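PDB 4LRL: HD domain protein from Enterococcus faecalis, which probably hydrolyses deoxyribonucleoside triphosphates through a metal-bearing HD domain and is regulated allosterically by nucleotides. Local coordinates for residues 288-293 with 303-308. Numbering follows the deposited sequence.
Sequences ELFENP and LLVPFF
Phe290 lays its ring against Phe308 and Val305, joining the last turn of helix 270-291 to the short helix 305-308 in a helix-loop-helix connection within the HD-associated region. Nine residues without helix or strand link the two segments. No hydrogen bond crosses between them, and the 197 Å² they bury is essentially aromatic and aliphatic packing.

The CB of Phe290 points toward 303-308, and a chi1 of -173°, which sets CG opposite the backbone N, carries the ring on to Phe308 and Val305. Phe290 CD2 comes to 3.4 Å from Phe308 CB. Over one face of the Phe290 ring, offset toward the rim, lies CD1 of Phe308, which is 3.7 Å from CG of Phe290. The two rings meet obliquely, their planes inclined by 32° and their centroids 5.1 Å apart. Leu304 O, one turn earlier, lies above one face of the Phe308 ring, offset toward its rim. Beyond this pair, Phe308 touches Phe149 of helix 142-149, a helix within the stretch assigned to the HD family.

Glu291 contributes little: its OE2 stays 3.9 Å from O of Phe308, and its carboxylate is engaged instead in a salt bridge with Lys287, one turn back on its own helix. The contact lies away from the nickel and nucleotide sites and joins the two helices by side-chain packing. At the far end of the Phe290 ring, the side chain of Val305 crosses at about a right angle, bringing its CG1 to 3.5 Å from CZ of Phe290.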
ATOM      1  N   GLU C 288      -8.425 -46.884  -4.749  1.00 46.56           N
ATOM      2  CA  GLU C 288      -8.687 -48.177  -4.107  1.00 48.64           C
ATOM      3  C   GLU C 288      -9.964 -48.805  -4.612  1.00 49.38           C
ATOM      4  O   GLU C 288     -10.018 -50.015  -4.829  1.00 50.88           O
ATOM      5  CB  GLU C 288      -8.778 -48.029  -2.594  1.00 47.60           C
ATOM      6  CG  GLU C 288      -7.433 -47.884  -1.924  1.00 50.16           C
ATOM      7  CD  GLU C 288      -7.564 -47.490  -0.470  1.00 51.84           C
ATOM      8  OE1 GLU C 288      -8.473 -46.685  -0.152  1.00 50.74           O
ATOM      9  OE2 GLU C 288      -6.756 -47.986   0.348  1.00 53.93           O
ATOM     10  N   LEU C 289     -10.990 -47.971  -4.781  1.00 48.57           N
ATOM     11  CA  LEU C 289     -12.292 -48.429  -5.250  1.00 49.57           C
ATOM     12  C   LEU C 289     -12.206 -48.938  -6.688  1.00 51.86           C
ATOM     13  O   LEU C 289     -12.816 -49.946  -7.031  1.00 53.74           O
ATOM     14  CB  LEU C 289     -13.344 -47.326  -5.102  1.00 47.86           C
ATOM     15  CG  LEU C 289     -13.886 -47.050  -3.693  1.00 45.32           C
ATOM     16  CD1 LEU C 289     -14.783 -45.815  -3.717  1.00 43.91           C
ATOM     17  CD2 LEU C 289     -14.630 -48.243  -3.113  1.00 42.64           C
ATOM     18  N   PHE C 290     -11.411 -48.250  -7.503  1.00 52.27           N
ATOM     19  CA  PHE C 290     -11.145 -48.657  -8.874  1.00 54.79           C
ATOM     20  C   PHE C 290     -10.378 -49.983  -8.949  1.00 57.32           C
ATOM     21  O   PHE C 290     -10.539 -50.741  -9.906  1.00 59.21           O
ATOM     22  CB  PHE C 290     -10.370 -47.553  -9.600  1.00 53.88           C
ATOM     23  CG  PHE C 290     -10.183 -47.806 -11.068  1.00 55.71           C
ATOM     24  CD1 PHE C 290     -11.213 -47.543 -11.971  1.00 56.64           C
ATOM     25  CD2 PHE C 290      -8.977 -48.306 -11.551  1.00 56.09           C
ATOM     26  CE1 PHE C 290     -11.040 -47.776 -13.334  1.00 58.40           C
ATOM     27  CE2 PHE C 290      -8.795 -48.544 -12.909  1.00 57.90           C
ATOM     28  CZ  PHE C 290      -9.829 -48.278 -13.802  1.00 59.08           C
ATOM     29  N   GLU C 291      -9.543 -50.249  -7.941  1.00 57.54           N
ATOM     30  CA  GLU C 291      -8.713 -51.459  -7.902  1.00 60.35           C
ATOM     31  C   GLU C 291      -9.447 -52.661  -7.309  1.00 61.83           C
ATOM     32  O   GLU C 291      -9.033 -53.798  -7.514  1.00 64.00           O
ATOM     33  CB  GLU C 291      -7.409 -51.214  -7.130  1.00 59.43           C
ATOM     34  CG  GLU C 291      -6.354 -50.431  -7.892  1.00 60.15           C
ATOM     35  CD  GLU C 291      -5.289 -49.810  -6.984  1.00 59.89           C
ATOM     36  OE1 GLU C 291      -5.468 -49.780  -5.741  1.00 58.73           O
ATOM     37  OE2 GLU C 291      -4.268 -49.340  -7.520  1.00 60.48           O
ATOM     38  N   ASN C 292     -10.527 -52.401  -6.575  1.00 63.86           N
ATOM     39  CA  ASN C 292     -11.352 -53.456  -5.994  1.00 66.40           C
ATOM     40  C   ASN C 292     -12.160 -54.177  -7.073  1.00 69.76           C
ATOM     41  O   ASN C 292     -12.977 -53.544  -7.746  1.00 69.58           O
ATOM     42  CB  ASN C 292     -12.292 -52.871  -4.937  1.00 64.84           C
ATOM     43  CG  ASN C 292     -12.942 -53.935  -4.054  1.00 66.37           C
ATOM     44  OD1 ASN C 292     -13.343 -55.009  -4.516  1.00 68.90           O
ATOM     45  ND2 ASN C 292     -13.067 -53.623  -2.771  1.00 65.02           N
ATOM     46  N   PRO C 293     -11.941 -55.502  -7.234  1.00 73.24           N
ATOM     47  CA  PRO C 293     -12.671 -56.293  -8.241  1.00 76.80           C
ATOM     48  C   PRO C 293     -14.168 -56.465  -7.934  1.00 78.41           C
ATOM     49  O   PRO C 293     -14.970 -56.618  -8.858  1.00 80.17           O
ATOM     50  CB  PRO C 293     -11.959 -57.654  -8.208  1.00 79.17           C
ATOM     51  CG  PRO C 293     -11.353 -57.741  -6.857  1.00 77.74           C
ATOM     52  CD  PRO C 293     -10.981 -56.331  -6.477  1.00 74.01           C
ATOM     53  N   LEU C 303     -10.548 -39.464 -17.417  1.00 51.98           N
ATOM     54  CA  LEU C 303      -9.255 -38.779 -17.488  1.00 50.34           C
ATOM     55  C   LEU C 303      -8.332 -39.114 -16.314  1.00 49.08           C
ATOM     56  O   LEU C 303      -7.137 -38.829 -16.366  1.00 48.65           O
ATOM     57  CB  LEU C 303      -9.440 -37.264 -17.618  1.00 49.02           C
ATOM     58  CG  LEU C 303     -10.270 -36.677 -18.774  1.00 49.90           C
ATOM     59  CD1 LEU C 303     -10.345 -35.152 -18.667  1.00 47.64           C
ATOM     60  CD2 LEU C 303      -9.742 -37.088 -20.144  1.00 51.34           C
ATOM     61  N   LEU C 304      -8.881 -39.722 -15.264  1.00 48.45           N
ATOM     62  CA  LEU C 304      -8.071 -40.181 -14.128  1.00 47.88           C
ATOM     63  C   LEU C 304      -7.696 -41.660 -14.198  1.00 49.36           C
ATOM     64  O   LEU C 304      -6.778 -42.113 -13.501  1.00 49.33           O
ATOM     65  CB  LEU C 304      -8.781 -39.915 -12.807  1.00 46.57           C
ATOM     66  CG  LEU C 304      -8.643 -38.551 -12.142  1.00 45.30           C
ATOM     67  CD1 LEU C 304      -9.388 -38.591 -10.816  1.00 45.03           C
ATOM     68  CD2 LEU C 304      -7.185 -38.166 -11.924  1.00 45.11           C
ATOM     69  N   VAL C 305      -8.411 -42.402 -15.041  1.00 50.69           N
ATOM     70  CA  VAL C 305      -8.244 -43.841 -15.143  1.00 52.39           C
ATOM     71  C   VAL C 305      -6.792 -44.259 -15.457  1.00 53.22           C
ATOM     72  O   VAL C 305      -6.276 -45.160 -14.797  1.00 53.79           O
ATOM     73  CB  VAL C 305      -9.284 -44.463 -16.122  1.00 54.65           C
ATOM     74  CG1 VAL C 305      -9.031 -45.955 -16.337  1.00 56.06           C
ATOM     75  CG2 VAL C 305     -10.695 -44.229 -15.597  1.00 54.08           C
ATOM     76  N   PRO C 306      -6.119 -43.592 -16.429  1.00 53.51           N
ATOM     77  CA  PRO C 306      -4.707 -43.923 -16.688  1.00 54.46           C
ATOM     78  C   PRO C 306      -3.826 -43.791 -15.450  1.00 53.59           C
ATOM     79  O   PRO C 306      -2.839 -44.512 -15.314  1.00 54.77           O
ATOM     80  CB  PRO C 306      -4.287 -42.884 -17.725  1.00 54.22           C
ATOM     81  CG  PRO C 306      -5.537 -42.488 -18.396  1.00 54.06           C
ATOM     82  CD  PRO C 306      -6.598 -42.540 -17.350  1.00 53.01           C
ATOM     83  N   PHE C 307      -4.202 -42.880 -14.556  1.00 51.68           N
ATOM     84  CA  PHE C 307      -3.468 -42.642 -13.318  1.00 50.96           C
ATOM     85  C   PHE C 307      -3.824 -43.647 -12.217  1.00 51.31           C
ATOM     86  O   PHE C 307      -2.949 -44.063 -11.452  1.00 51.66           O
ATOM     87  CB  PHE C 307      -3.643 -41.177 -12.879  1.00 48.99           C
ATOM     88  CG  PHE C 307      -3.194 -40.199 -13.928  1.00 48.87           C
ATOM     89  CD1 PHE C 307      -1.874 -39.762 -13.966  1.00 49.22           C
ATOM     90  CD2 PHE C 307      -4.071 -39.775 -14.919  1.00 48.02           C
ATOM     91  CE1 PHE C 307      -1.448 -38.892 -14.956  1.00 49.76           C
ATOM     92  CE2 PHE C 307      -3.656 -38.918 -15.917  1.00 48.04           C
ATOM     93  CZ  PHE C 307      -2.345 -38.472 -15.936  1.00 50.00           C
ATOM     94  N   PHE C 308      -5.094 -44.050 -12.150  1.00 51.51           N
ATOM     95  CA  PHE C 308      -5.489 -45.180 -11.305  1.00 52.07           C
ATOM     96  C   PHE C 308      -4.678 -46.425 -11.664  1.00 54.66           C
ATOM     97  O   PHE C 308      -4.205 -47.146 -10.783  1.00 55.59           O
ATOM     98  CB  PHE C 308      -6.972 -45.510 -11.474  1.00 52.14           C
ATOM     99  CG  PHE C 308      -7.911 -44.463 -10.949  1.00 49.66           C
ATOM    100  CD1 PHE C 308      -9.146 -44.269 -11.559  1.00 49.89           C
ATOM    101  CD2 PHE C 308      -7.583 -43.685  -9.845  1.00 47.52           C
ATOM    102  CE1 PHE C 308     -10.042 -43.307 -11.084  1.00 48.73           C
ATOM    103  CE2 PHE C 308      -8.472 -42.721  -9.362  1.00 45.64           C
ATOM    104  CZ  PHE C 308      -9.703 -42.535  -9.984  1.00 46.07           C
TER